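Local coordinates for chloramphenicol acetyltransferase (Aliivibrio fischeri, PDB 6PXA) that probably transfers the acetyl group of acetyl-CoA to the 3-hydroxyl of chloramphenicol, as a trimer-forming member of the hexapeptide-repeat xenobiotic acetyltransferases, at the interface of chains A and B. Numbering follows the deposited sequence. Chains: chain A/B, Chloramphenicol acetyltransferase.

Contact 1: the interface of chains A and B. Residues chain A 49-51, 53, 55-56; chain B 10-11.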
ATOM      1  N   TYR A  49      -1.131  -3.103 -16.567  1.00 40.52           N
ATOM      2  CA  TYR A  49      -0.126  -3.149 -17.643  1.00 41.23           C
ATOM      3  C   TYR A  49      -0.252  -4.392 -18.539  1.00 38.61           C
ATOM      4  O   TYR A  49       0.730  -4.825 -19.155  1.00 42.04           O
ATOM      5  CB  TYR A  49       1.296  -3.038 -17.082  1.00 39.44           C
ATOM      6  CG  TYR A  49       1.420  -1.925 -16.051  1.00 37.44           C
ATOM      7  CD1 TYR A  49       1.598  -0.609 -16.442  1.00 41.40           C
ATOM      8  CD2 TYR A  49       1.347  -2.200 -14.685  1.00 38.07           C
ATOM      9  CE1 TYR A  49       1.710   0.403 -15.516  1.00 39.73           C
ATOM     10  CE2 TYR A  49       1.436  -1.186 -13.749  1.00 37.05           C
ATOM     11  CZ  TYR A  49       1.631   0.110 -14.172  1.00 40.83           C
ATOM     12  OH  TYR A  49       1.725   1.130 -13.250  1.00 44.19           O
ATOM     13  N   LEU A  50      -1.452  -4.965 -18.665  1.00 41.71           N
ATOM     14  CA  LEU A  50      -1.678  -6.110 -19.559  1.00 39.36           C
ATOM     15  C   LEU A  50      -2.220  -5.610 -20.895  1.00 39.40           C
ATOM     16  O   LEU A  50      -3.349  -5.113 -20.973  1.00 42.32           O
ATOM     17  CB  LEU A  50      -2.640  -7.116 -18.925  1.00 36.26           C
ATOM     18  CG  LEU A  50      -2.817  -8.388 -19.738  1.00 44.73           C
ATOM     19  CD1 LEU A  50      -1.510  -9.151 -19.890  1.00 39.58           C
ATOM     20  CD2 LEU A  50      -3.844  -9.249 -19.030  1.00 45.38           C
ATOM     21  N   LEU A  51      -1.419  -5.731 -21.944  1.00 43.53           N
ATOM     22  CA  LEU A  51      -1.901  -5.373 -23.266  1.00 47.65           C
ATOM     23  C   LEU A  51      -3.195  -6.120 -23.582  1.00 49.73           C
ATOM     24  O   LEU A  51      -3.391  -7.270 -23.185  1.00 46.13           O
ATOM     25  CB  LEU A  51      -0.834  -5.687 -24.310  1.00 52.19           C
ATOM     26  CG  LEU A  51       0.388  -4.781 -24.286  1.00 57.60           C
ATOM     27  CD1 LEU A  51       1.398  -5.243 -25.325  1.00 68.17           C
ATOM     28  CD2 LEU A  51      -0.023  -3.332 -24.549  1.00 58.57           C
ATOM     29  N   ASP A  53      -6.143  -4.740 -22.594  1.00 51.53           N
ATOM     30  CA  ASP A  53      -7.121  -4.197 -21.664  1.00 48.89           C
ATOM     31  C   ASP A  53      -7.849  -3.014 -22.303  1.00 53.83           C
ATOM     32  O   ASP A  53      -7.714  -2.729 -23.496  1.00 52.45           O
ATOM     33  CB  ASP A  53      -6.446  -3.810 -20.345  1.00 50.28           C
ATOM     34  CG  ASP A  53      -5.472  -2.591 -20.468  1.00 51.78           C
ATOM     35  OD1 ASP A  53      -5.231  -2.056 -21.576  1.00 49.84           O
ATOM     36  OD2 ASP A  53      -4.947  -2.162 -19.412  1.00 49.29           O
ATOM     37  N   PRO A  55      -7.621   0.526 -22.060  1.00 59.96           N
ATOM     38  CA  PRO A  55      -6.920   1.633 -22.733  1.00 58.63           C
ATOM     39  C   PRO A  55      -5.956   1.204 -23.835  1.00 58.24           C
ATOM     40  O   PRO A  55      -5.457   2.081 -24.553  1.00 58.00           O
ATOM     41  CB  PRO A  55      -6.167   2.324 -21.582  1.00 58.22           C
ATOM     42  CG  PRO A  55      -5.899   1.247 -20.633  1.00 57.19           C
ATOM     43  CD  PRO A  55      -7.135   0.374 -20.672  1.00 60.16           C
ATOM     44  N   THR A  56      -5.657  -0.093 -23.995  1.00 51.98           N
ATOM     45  CA  THR A  56      -4.723  -0.514 -25.038  1.00 60.71           C
ATOM     46  C   THR A  56      -5.328  -1.544 -25.984  1.00 65.76           C
ATOM     47  O   THR A  56      -4.583  -2.222 -26.698  1.00 70.26           O
ATOM     48  CB  THR A  56      -3.432  -1.089 -24.444  1.00 56.36           C
ATOM     49  OG1 THR A  56      -3.737  -2.289 -23.720  1.00 52.59           O
ATOM     50  CG2 THR A  56      -2.750  -0.077 -23.520  1.00 48.65           C
TER
ATOM     51  N   TRP B  10      -1.879   3.690 -19.752  1.00 43.06           N
ATOM     52  CA  TRP B  10      -0.602   3.491 -19.075  1.00 43.83           C
ATOM     53  C   TRP B  10       0.572   3.455 -20.034  1.00 41.38           C
ATOM     54  O   TRP B  10       1.710   3.279 -19.588  1.00 44.06           O
ATOM     55  CB  TRP B  10      -0.626   2.207 -18.231  1.00 43.85           C
ATOM     56  CG  TRP B  10      -1.271   1.020 -18.865  1.00 40.48           C
ATOM     57  CD1 TRP B  10      -2.603   0.672 -18.804  1.00 42.95           C
ATOM     58  CD2 TRP B  10      -0.624  -0.013 -19.631  1.00 42.66           C
ATOM     59  NE1 TRP B  10      -2.819  -0.507 -19.494  1.00 50.45           N
ATOM     60  CE2 TRP B  10      -1.626  -0.954 -20.002  1.00 47.00           C
ATOM     61  CE3 TRP B  10       0.697  -0.243 -20.027  1.00 45.97           C
ATOM     62  CZ2 TRP B  10      -1.345  -2.096 -20.781  1.00 46.76           C
ATOM     63  CZ3 TRP B  10       0.979  -1.372 -20.781  1.00 52.10           C
ATOM     64  CH2 TRP B  10      -0.045  -2.294 -21.151  1.00 47.66           C
ATOM     65  N   LEU B  11       0.327   3.580 -21.335  1.00 43.85           N
ATOM     66  CA  LEU B  11       1.404   3.732 -22.295  1.00 49.61           C
ATOM     67  C   LEU B  11       2.010   5.121 -22.238  1.00 51.07           C
ATOM     68  O   LEU B  11       3.098   5.329 -22.777  1.00 50.14           O
ATOM     69  CB  LEU B  11       0.903   3.458 -23.715  1.00 48.38           C
ATOM     70  CG  LEU B  11       0.224   2.114 -24.050  1.00 46.67           C
ATOM     71  CD1 LEU B  11      -0.083   2.012 -25.510  1.00 47.75           C
ATOM     72  CD2 LEU B  11       1.056   0.920 -23.597  1.00 47.16           C
TER
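The backbone of A:Tyr49 takes a left-handed turn (phi 64°) that lays its CA and carbonyl against the indole of B:Trp10, illustrating how one aromatic from an N-terminal segment can be clamped by a neighbouring subunit. B:Trp10 has its CG between its own backbone N and carbonyl carbon (chi1 42°), which sends the ring system into a slot on chain A. On one face, A:Tyr49 CA stands 3.4 Å from the centroid of the B:Trp10 six-membered ring in a CH-pi contact, while the tyrosine ring meets the five-membered ring edge-to-face. The other face receives the methyl A:Thr56 CG2, 3.7 Å from B:Trp10 CZ2. A:Leu51 closes in through its CD2 methyl, 3.6 Å from B:Trp10 CH2. The polar rim is matched too: the indole B:Trp10 NE1 donates to the carboxylate A:Asp53 OD2 at 2.7 Å, nearly straight (159° at H), in the ring plane and on the syn lone pair. The second carboxylate oxygen is held within chain A, where the hydroxyl A:Thr56 OG1 donates to A:Asp53 OD1 at 2.6 Å, steadying the acceptor. B:Trp10 and B:Leu11 also line a taurocholate pocket, and A:Thr56 CG2 lies 3.7 Å from B:Leu11 CG.

Contact 2: the interface of chains A and B. Residues chain A 98-99; chain B 202-203, 205-208, 211.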
ATOM      1  N   ILE A  98      23.290  -0.083 -18.377  1.00 45.32           N
ATOM      2  CA  ILE A  98      23.867   1.083 -17.699  1.00 48.71           C
ATOM      3  C   ILE A  98      22.776   1.970 -17.112  1.00 53.13           C
ATOM      4  O   ILE A  98      22.829   2.343 -15.935  1.00 47.98           O
ATOM      5  CB  ILE A  98      24.774   1.868 -18.659  1.00 48.08           C
ATOM      6  CG1 ILE A  98      26.059   1.086 -18.924  1.00 48.66           C
ATOM      7  CG2 ILE A  98      25.122   3.196 -18.061  1.00 50.97           C
ATOM      8  CD1 ILE A  98      26.989   1.764 -19.913  1.00 56.43           C
ATOM      9  N   SER A  99      21.772   2.316 -17.911  1.00 52.63           N
ATOM     10  CA  SER A  99      20.633   3.081 -17.420  1.00 50.91           C
ATOM     11  C   SER A  99      19.355   2.244 -17.404  1.00 47.68           C
ATOM     12  O   SER A  99      19.148   1.374 -18.263  1.00 46.98           O
ATOM     13  CB  SER A  99      20.382   4.318 -18.277  1.00 43.99           C
ATOM     14  OG  SER A  99      19.155   4.912 -17.875  1.00 49.27           O
TER
ATOM     15  N   ILE B 202      25.817   2.142 -26.211  1.00 60.33           N
ATOM     16  CA  ILE B 202      26.494   1.649 -25.015  1.00 65.19           C
ATOM     17  C   ILE B 202      25.585   1.735 -23.790  1.00 60.98           C
ATOM     18  O   ILE B 202      25.589   0.829 -22.951  1.00 65.15           O
ATOM     19  CB  ILE B 202      27.818   2.400 -24.784  1.00 66.43           C
ATOM     20  CG1 ILE B 202      28.726   2.303 -26.011  1.00 61.80           C
ATOM     21  CG2 ILE B 202      28.541   1.830 -23.571  1.00 65.78           C
ATOM     22  CD1 ILE B 202      30.112   2.914 -25.789  1.00 62.80           C
ATOM     23  N   LEU B 203      24.805   2.819 -23.651  1.00 53.94           N
ATOM     24  CA  LEU B 203      23.915   2.938 -22.490  1.00 51.71           C
ATOM     25  C   LEU B 203      22.833   1.849 -22.477  1.00 53.16           C
ATOM     26  O   LEU B 203      22.397   1.416 -21.403  1.00 54.33           O
ATOM     27  CB  LEU B 203      23.269   4.328 -22.454  1.00 58.80           C
ATOM     28  CG  LEU B 203      24.173   5.567 -22.265  1.00 50.56           C
ATOM     29  CD1 LEU B 203      23.434   6.840 -22.639  1.00 50.32           C
ATOM     30  CD2 LEU B 203      24.690   5.660 -20.849  1.00 51.08           C
ATOM     31  N   SER B 205      23.135  -1.231 -22.772  1.00 56.78           N
ATOM     32  CA  SER B 205      23.982  -2.405 -22.618  1.00 57.43           C
ATOM     33  C   SER B 205      24.636  -2.311 -21.250  1.00 56.02           C
ATOM     34  O   SER B 205      24.495  -1.312 -20.534  1.00 59.12           O
ATOM     35  CB  SER B 205      25.048  -2.501 -23.709  1.00 60.56           C
ATOM     36  OG  SER B 205      26.147  -1.659 -23.397  1.00 59.51           O
ATOM     37  N   GLY B 206      25.365  -3.362 -20.896  1.00 57.83           N
ATOM     38  CA  GLY B 206      26.065  -3.424 -19.630  1.00 57.24           C
ATOM     39  C   GLY B 206      27.521  -3.022 -19.704  1.00 58.54           C
ATOM     40  O   GLY B 206      28.230  -3.144 -18.698  1.00 62.76           O
ATOM     41  N   HIS B 207      27.984  -2.523 -20.849  1.00 59.67           N
ATOM     42  CA  HIS B 207      29.411  -2.285 -21.082  1.00 63.77           C
ATOM     43  C   HIS B 207      29.804  -0.925 -20.530  1.00 63.04           C
ATOM     44  O   HIS B 207      29.999   0.050 -21.260  1.00 70.89           O
ATOM     45  CB  HIS B 207      29.734  -2.398 -22.564  1.00 76.43           C
ATOM     46  CG  HIS B 207      29.578  -3.783 -23.095  1.00 86.19           C
ATOM     47  ND1 HIS B 207      30.466  -4.795 -22.802  1.00 92.01           N
ATOM     48  CD2 HIS B 207      28.617  -4.337 -23.870  1.00 92.36           C
ATOM     49  CE1 HIS B 207      30.070  -5.909 -23.391  1.00 97.31           C
ATOM     50  NE2 HIS B 207      28.951  -5.659 -24.046  1.00 95.56           N
ATOM     51  N   ILE B 208      29.955  -0.876 -19.204  1.00 57.04           N
ATOM     52  CA  ILE B 208      30.383   0.355 -18.535  1.00 53.12           C
ATOM     53  C   ILE B 208      31.766   0.791 -19.014  1.00 59.18           C
ATOM     54  O   ILE B 208      32.032   1.991 -19.172  1.00 53.74           O
ATOM     55  CB  ILE B 208      30.343   0.159 -17.008  1.00 52.76           C
ATOM     56  CG1 ILE B 208      28.886   0.037 -16.539  1.00 51.72           C
ATOM     57  CG2 ILE B 208      31.084   1.276 -16.285  1.00 50.69           C
ATOM     58  CD1 ILE B 208      28.749  -0.393 -15.114  1.00 53.90           C
ATOM     59  N   LEU B 211      31.614   2.649 -22.076  1.00 63.65           N
ATOM     60  CA  LEU B 211      31.149   3.990 -21.748  1.00 63.93           C
ATOM     61  C   LEU B 211      32.289   4.849 -21.207  1.00 63.70           C
ATOM     62  O   LEU B 211      32.427   6.023 -21.579  1.00 52.77           O
ATOM     63  CB  LEU B 211      29.997   3.913 -20.745  1.00 47.98           C
ATOM     64  CG  LEU B 211      29.222   5.227 -20.627  1.00 52.21           C
ATOM     65  CD1 LEU B 211      28.501   5.520 -21.923  1.00 48.84           C
ATOM     66  CD2 LEU B 211      28.234   5.231 -19.455  1.00 50.28           C
TER
HETATM   67  O   HOH W   1      20.080   1.848 -20.912  1.00 43.06           O
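A:Ile98 plugs an apolar socket on chain B, a compact example of a side-chain knob secured by a main-chain bond at its base. Its CG1 branch, anti to the carbonyl carbon (chi1 -72°), runs inward and carries CD1 to B:Leu211 CD2 at 3.7 Å. The other branch ends in CG2, which meets B:Leu203 CD2, also at 3.7 Å, the two side chains crossing at about a right angle. On a further side, A:Ile98 CG1 touches B:Ile208 CG1 at 3.8 Å. At the mouth of the socket the amide A:Ile98 N donates to the carbonyl B:Ser205 O at 2.8 Å. The socket is built from two helices, 200-203 and 208-219, and the turn joining them. That turn is braced by its serine: the hydroxyl B:Ser205 OG caps the end of helix 200-203 by donating to B:Ile202 O at 2.6 Å, and in turn accepts a bond from the backbone N of B:His207. These bonds would help to set the serine carbonyl facing chain A. Farther out, water 1 bridges A:Ser99 and B:Leu203, its approach to the carbonyl B:Leu203 O being unusually short. The oxygen of water 1 lies 2.8 Å from the carbonyl A:Ser99 O.

Contact 3: the interface of chains A and B. Residues chain A 103, 108, 111-113; chain B 200, 203-204.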
ATOM      1  N   PHE A 103      14.716   5.482 -22.896  1.00 50.36           N
ATOM      2  CA  PHE A 103      14.950   6.466 -23.953  1.00 51.29           C
ATOM      3  C   PHE A 103      14.040   6.219 -25.157  1.00 52.02           C
ATOM      4  O   PHE A 103      13.963   5.103 -25.670  1.00 49.50           O
ATOM      5  CB  PHE A 103      16.409   6.404 -24.421  1.00 53.04           C
ATOM      6  CG  PHE A 103      17.426   6.493 -23.317  1.00 56.36           C
ATOM      7  CD1 PHE A 103      17.842   7.731 -22.830  1.00 55.91           C
ATOM      8  CD2 PHE A 103      18.003   5.341 -22.798  1.00 54.11           C
ATOM      9  CE1 PHE A 103      18.790   7.824 -21.817  1.00 52.00           C
ATOM     10  CE2 PHE A 103      18.957   5.419 -21.789  1.00 55.23           C
ATOM     11  CZ  PHE A 103      19.355   6.669 -21.298  1.00 58.47           C
ATOM     12  N   PHE A 108      16.044  10.267 -28.673  1.00 62.27           N
ATOM     13  CA  PHE A 108      17.454   9.931 -28.523  1.00 59.22           C
ATOM     14  C   PHE A 108      18.058   9.194 -29.715  1.00 65.25           C
ATOM     15  O   PHE A 108      19.204   8.738 -29.621  1.00 68.44           O
ATOM     16  CB  PHE A 108      17.663   9.130 -27.238  1.00 57.22           C
ATOM     17  CG  PHE A 108      17.518   9.970 -25.996  1.00 54.18           C
ATOM     18  CD1 PHE A 108      18.606  10.662 -25.490  1.00 56.52           C
ATOM     19  CD2 PHE A 108      16.285  10.102 -25.368  1.00 57.47           C
ATOM     20  CE1 PHE A 108      18.476  11.468 -24.362  1.00 58.63           C
ATOM     21  CE2 PHE A 108      16.141  10.893 -24.240  1.00 58.40           C
ATOM     22  CZ  PHE A 108      17.241  11.581 -23.735  1.00 55.59           C
ATOM     23  N   GLY A 111      20.332   4.767 -31.907  1.00 62.45           N
ATOM     24  CA  GLY A 111      21.088   3.877 -31.043  1.00 61.59           C
ATOM     25  C   GLY A 111      20.275   3.252 -29.925  1.00 62.19           C
ATOM     26  O   GLY A 111      20.806   2.398 -29.204  1.00 59.25           O
ATOM     27  N   VAL A 112      19.007   3.649 -29.774  1.00 62.83           N
ATOM     28  CA  VAL A 112      18.149   3.123 -28.715  1.00 55.80           C
ATOM     29  C   VAL A 112      17.868   1.650 -28.967  1.00 52.63           C
ATOM     30  O   VAL A 112      17.553   1.245 -30.093  1.00 52.34           O
ATOM     31  CB  VAL A 112      16.838   3.919 -28.630  1.00 55.02           C
ATOM     32  CG1 VAL A 112      15.964   3.376 -27.519  1.00 52.95           C
ATOM     33  CG2 VAL A 112      17.118   5.400 -28.415  1.00 53.51           C
ATOM     34  N   LYS A 113      18.017   0.841 -27.926  1.00 54.96           N
ATOM     35  CA  LYS A 113      17.678  -0.578 -27.952  1.00 55.42           C
ATOM     36  C   LYS A 113      16.522  -0.851 -27.004  1.00 55.84           C
ATOM     37  O   LYS A 113      16.502  -0.355 -25.870  1.00 50.23           O
ATOM     38  CB  LYS A 113      18.880  -1.446 -27.562  1.00 57.94           C
ATOM     39  CG  LYS A 113      20.138  -1.139 -28.380  1.00 67.85           C
ATOM     40  CD  LYS A 113      21.242  -2.167 -28.132  1.00 75.03           C
ATOM     41  CE  LYS A 113      22.284  -2.148 -29.241  1.00 78.11           C
ATOM     42  NZ  LYS A 113      23.332  -3.193 -29.057  1.00 81.83           N
TER
ATOM     43  N   MET B 200      24.295   6.054 -27.120  1.00 57.03           N
ATOM     44  CA  MET B 200      23.073   5.345 -26.768  1.00 56.06           C
ATOM     45  C   MET B 200      23.211   3.829 -26.923  1.00 61.03           C
ATOM     46  O   MET B 200      22.615   3.071 -26.147  1.00 57.84           O
ATOM     47  CB  MET B 200      21.917   5.879 -27.610  1.00 56.83           C
ATOM     48  CG  MET B 200      20.577   5.287 -27.237  1.00 56.09           C
ATOM     49  SD  MET B 200      20.198   5.486 -25.485  1.00 57.18           S
ATOM     50  CE  MET B 200      20.297   7.276 -25.361  1.00 52.80           C
ATOM     51  N   LEU B 203      24.805   2.819 -23.651  1.00 53.94           N
ATOM     52  CA  LEU B 203      23.915   2.938 -22.490  1.00 51.71           C
ATOM     53  C   LEU B 203      22.833   1.849 -22.477  1.00 53.16           C
ATOM     54  O   LEU B 203      22.397   1.416 -21.403  1.00 54.33           O
ATOM     55  CB  LEU B 203      23.269   4.328 -22.454  1.00 58.80           C
ATOM     56  CG  LEU B 203      24.173   5.567 -22.265  1.00 50.56           C
ATOM     57  CD1 LEU B 203      23.434   6.840 -22.639  1.00 50.32           C
ATOM     58  CD2 LEU B 203      24.690   5.660 -20.849  1.00 51.08           C
ATOM     59  N   CYS B 204      22.391   1.397 -23.645  1.00 56.05           N
ATOM     60  CA  CYS B 204      21.491   0.245 -23.754  1.00 55.79           C
ATOM     61  C   CYS B 204      22.275  -1.063 -23.774  1.00 56.86           C
ATOM     62  O   CYS B 204      22.106  -1.902 -24.650  1.00 58.67           O
ATOM     63  CB  CYS B 204      20.609   0.374 -24.992  1.00 55.83           C
ATOM     64  SG  CYS B 204      19.425   1.760 -24.889  1.00 57.41           S
TER
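B:Met200 lays its thioether over one face of the A:Phe103 ring, at a subunit boundary of the kind by which hexapeptide-repeat acyltransferases assemble into trimers. The methionine CG is anti to its backbone N (chi1 -175°), and bends at the next two torsions curl the tail round, turning the methyl toward the aromatic pair of chain A. B:Met200 CE then sits 3.7 Å from the A:Phe103 ring centroid, above the ring but displaced toward its rim, a CH-pi contact. The sulfur follows the same face near another ring position, with B:Met200 SD 3.5 Å from A:Phe103 CD2. A:Phe108 supports this from a second direction: its side chain crosses the methionine at about a right angle and brings A:Phe108 CB to 3.7 Å from B:Met200 CE. Within chain A the two phenylalanines are interlocked, the CD1 corner of A:Phe103 standing over the centre of the A:Phe108 ring. Both phenylalanines are also among the residues of a taurocholate pocket, so the methionine touches residues of that site.

Nearer the main chain, A:Val112 and B:Met200 run side by side and point the same way, with A:Val112 CG2 3.7 Å from B:Met200 CG. Beyond the end of helix 200-203, the backbone amide A:Lys113 N donates to the thiol sulfur B:Cys204 SG in a long but straight bond of 3.5 Å (170° at H). The aliphatic start of the lysine chain packs beside this cysteine, A:Lys113 CB lying 3.6 Å from B:Cys204 CB.

Contact 4: the interface of chains A and B. Residues chain A 94-95, 97, 99-100; chain B 129, 147, 174.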
ATOM      1  N   ARG A  94      15.889  -2.193 -17.634  1.00 46.38           N
ATOM      2  CA  ARG A  94      16.875  -3.266 -17.518  1.00 46.93           C
ATOM      3  C   ARG A  94      17.905  -2.895 -16.460  1.00 44.59           C
ATOM      4  O   ARG A  94      18.821  -2.123 -16.732  1.00 45.44           O
ATOM      5  CB  ARG A  94      17.520  -3.545 -18.874  1.00 44.34           C
ATOM      6  CG  ARG A  94      16.625  -4.443 -19.690  1.00 49.08           C
ATOM      7  CD  ARG A  94      17.300  -5.097 -20.868  1.00 56.06           C
ATOM      8  NE  ARG A  94      18.309  -6.074 -20.485  1.00 52.30           N
ATOM      9  CZ  ARG A  94      18.662  -7.079 -21.274  1.00 51.97           C
ATOM     10  NH1 ARG A  94      18.055  -7.209 -22.443  1.00 56.44           N
ATOM     11  NH2 ARG A  94      19.608  -7.940 -20.908  1.00 51.33           N
ATOM     12  N   ALA A  95      17.762  -3.446 -15.249  1.00 43.32           N
ATOM     13  CA  ALA A  95      18.723  -3.136 -14.185  1.00 45.58           C
ATOM     14  C   ALA A  95      20.157  -3.500 -14.563  1.00 45.81           C
ATOM     15  O   ALA A  95      21.108  -2.962 -13.970  1.00 45.19           O
ATOM     16  CB  ALA A  95      18.328  -3.870 -12.908  1.00 42.63           C
ATOM     17  N   TRP A  97      21.500  -3.145 -17.650  1.00 48.65           N
ATOM     18  CA  TRP A  97      22.044  -2.147 -18.547  1.00 46.11           C
ATOM     19  C   TRP A  97      22.481  -0.926 -17.740  1.00 47.30           C
ATOM     20  O   TRP A  97      22.095  -0.749 -16.579  1.00 47.19           O
ATOM     21  CB  TRP A  97      21.001  -1.767 -19.597  1.00 52.65           C
ATOM     22  CG  TRP A  97      20.816  -2.795 -20.678  1.00 53.09           C
ATOM     23  CD1 TRP A  97      21.479  -3.981 -20.816  1.00 50.33           C
ATOM     24  CD2 TRP A  97      19.914  -2.708 -21.781  1.00 49.78           C
ATOM     25  NE1 TRP A  97      21.052  -4.635 -21.955  1.00 54.24           N
ATOM     26  CE2 TRP A  97      20.088  -3.871 -22.561  1.00 53.39           C
ATOM     27  CE3 TRP A  97      18.987  -1.747 -22.198  1.00 45.01           C
ATOM     28  CZ2 TRP A  97      19.373  -4.093 -23.731  1.00 52.15           C
ATOM     29  CZ3 TRP A  97      18.265  -1.977 -23.341  1.00 49.75           C
ATOM     30  CH2 TRP A  97      18.461  -3.140 -24.101  1.00 49.85           C
ATOM     31  N   SER A  99      21.772   2.316 -17.911  1.00 52.63           N
ATOM     32  CA  SER A  99      20.633   3.081 -17.420  1.00 50.91           C
ATOM     33  C   SER A  99      19.355   2.244 -17.404  1.00 47.68           C
ATOM     34  O   SER A  99      19.148   1.374 -18.263  1.00 46.98           O
ATOM     35  CB  SER A  99      20.382   4.318 -18.277  1.00 43.99           C
ATOM     36  OG  SER A  99      19.155   4.912 -17.875  1.00 49.27           O
ATOM     37  N   THR A 100      18.481   2.534 -16.432  1.00 40.08           N
ATOM     38  CA  THR A 100      17.124   2.000 -16.454  1.00 49.04           C
ATOM     39  C   THR A 100      16.147   2.876 -17.240  1.00 47.28           C
ATOM     40  O   THR A 100      14.963   2.533 -17.327  1.00 48.46           O
ATOM     41  CB  THR A 100      16.584   1.797 -15.022  1.00 46.83           C
ATOM     42  OG1 THR A 100      16.741   2.993 -14.241  1.00 42.59           O
ATOM     43  CG2 THR A 100      17.281   0.606 -14.334  1.00 41.60           C
TER
ATOM     44  N   TRP B 129      15.040   4.649 -10.847  0.83 38.26           N
ATOM     45  CA  TRP B 129      13.782   4.002 -11.196  0.83 38.01           C
ATOM     46  C   TRP B 129      13.026   3.729  -9.902  0.83 36.50           C
ATOM     47  O   TRP B 129      13.540   3.031  -9.023  0.83 35.54           O
ATOM     48  CB  TRP B 129      14.063   2.705 -11.952  0.83 39.58           C
ATOM     49  CG  TRP B 129      12.872   1.877 -12.326  0.83 39.32           C
ATOM     50  CD1 TRP B 129      11.588   2.298 -12.527  0.83 37.54           C
ATOM     51  CD2 TRP B 129      12.877   0.470 -12.566  0.83 40.28           C
ATOM     52  NE1 TRP B 129      10.781   1.221 -12.863  0.83 37.74           N
ATOM     53  CE2 TRP B 129      11.556   0.094 -12.904  0.83 40.33           C
ATOM     54  CE3 TRP B 129      13.870  -0.514 -12.519  0.83 38.23           C
ATOM     55  CZ2 TRP B 129      11.204  -1.222 -13.182  0.83 39.98           C
ATOM     56  CZ3 TRP B 129      13.510  -1.826 -12.798  0.83 36.64           C
ATOM     57  CH2 TRP B 129      12.193  -2.159 -13.119  0.83 38.55           C
ATOM     58  N   ILE B 147      17.441   1.613  -7.672  1.00 36.71           N
ATOM     59  CA  ILE B 147      16.136   1.080  -8.044  1.00 37.07           C
ATOM     60  C   ILE B 147      15.361   0.880  -6.760  1.00 35.42           C
ATOM     61  O   ILE B 147      15.861   0.235  -5.832  1.00 36.17           O
ATOM     62  CB  ILE B 147      16.235  -0.244  -8.827  1.00 42.34           C
ATOM     63  CG1 ILE B 147      16.925  -0.013 -10.172  1.00 42.70           C
ATOM     64  CG2 ILE B 147      14.869  -0.829  -9.073  1.00 35.62           C
ATOM     65  CD1 ILE B 147      17.351  -1.282 -10.834  1.00 42.03           C
ATOM     66  N   ARG B 174      23.539  -2.994  -8.485  1.00 50.22           N
ATOM     67  CA  ARG B 174      23.400  -3.353  -9.898  1.00 43.38           C
ATOM     68  C   ARG B 174      24.734  -3.772 -10.502  1.00 44.49           C
ATOM     69  O   ARG B 174      24.770  -4.637 -11.384  1.00 47.83           O
ATOM     70  CB  ARG B 174      22.805  -2.187 -10.687  1.00 46.70           C
ATOM     71  CG  ARG B 174      21.332  -1.878 -10.384  1.00 44.47           C
ATOM     72  CD  ARG B 174      20.927  -0.512 -10.929  1.00 42.27           C
ATOM     73  NE  ARG B 174      20.970  -0.447 -12.388  1.00 48.64           N
ATOM     74  CZ  ARG B 174      21.032   0.679 -13.100  1.00 50.00           C
ATOM     75  NH1 ARG B 174      21.069   1.868 -12.513  1.00 50.27           N
ATOM     76  NH2 ARG B 174      21.068   0.620 -14.421  1.00 58.79           N
TER
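B:Arg174 leaves its backbone with CG anti to the carbonyl carbon and then bends at chi3 (65°), a kink that swings the guanidinium back toward the carbonyls of A:Ala95 and A:Trp97. Here two backbone acceptors from one loop are read by one arginine. B:Arg174 NE donates to A:Ala95 O at 3.0 Å, almost perfectly straight (174° at H), with the oxygen at the guanidinium edge and in its plane. B:Arg174 NH2 reaches A:Trp97 O at 2.8 Å, more bent (125° at H) and with that oxygen tilted from the plane. Together the two bonds restrict rotation of the flat group and would help to hold the loop. The methyl of A:Thr100 lies over one guanidinium face, toward its rim, with A:Thr100 CG2 3.9 Å from B:Arg174 CZ. On its other branch, the hydroxyl A:Thr100 OG1 comes within 3.5 Å of B:Trp129 CB, the side chains crossing at about a right angle.

Packing is snug where A:Ala95 CB meets B:Ile147 CD1 at 3.5 Å. Behind the loop, A:Arg94 CD stands over the centre of the A:Trp97 indole, a second-shell contact that may steady the turn. The loop residues 94-100 follow the histidine expected to be catalytic in this family. They are received by strands 129-130 and 147-148, in the hexapeptide-repeat region that forms the left-handed beta-helix, and by B:Arg174, just after strand 169-173.

Contacts 2, 3 and 4 form one cluster, their C-alpha centres about 9 to 13 Å apart, whereas contact 1 lies about 23 to 29 Å from each. Contacts 2 and 3 share B:Leu203 and draw on helix 200-203; contacts 2 and 4 share A:Ser99 in the loop of chain A. That loop thus engages both the repeat region and the C-terminal helices of its neighbour, while contact 1 reverses the roles, with chain B inserting its N-terminal segment into chain A. This asymmetric, two-way exchange of segments, not an exact two-fold, fits a ring-like trimer matching the three copies in the deposited assembly.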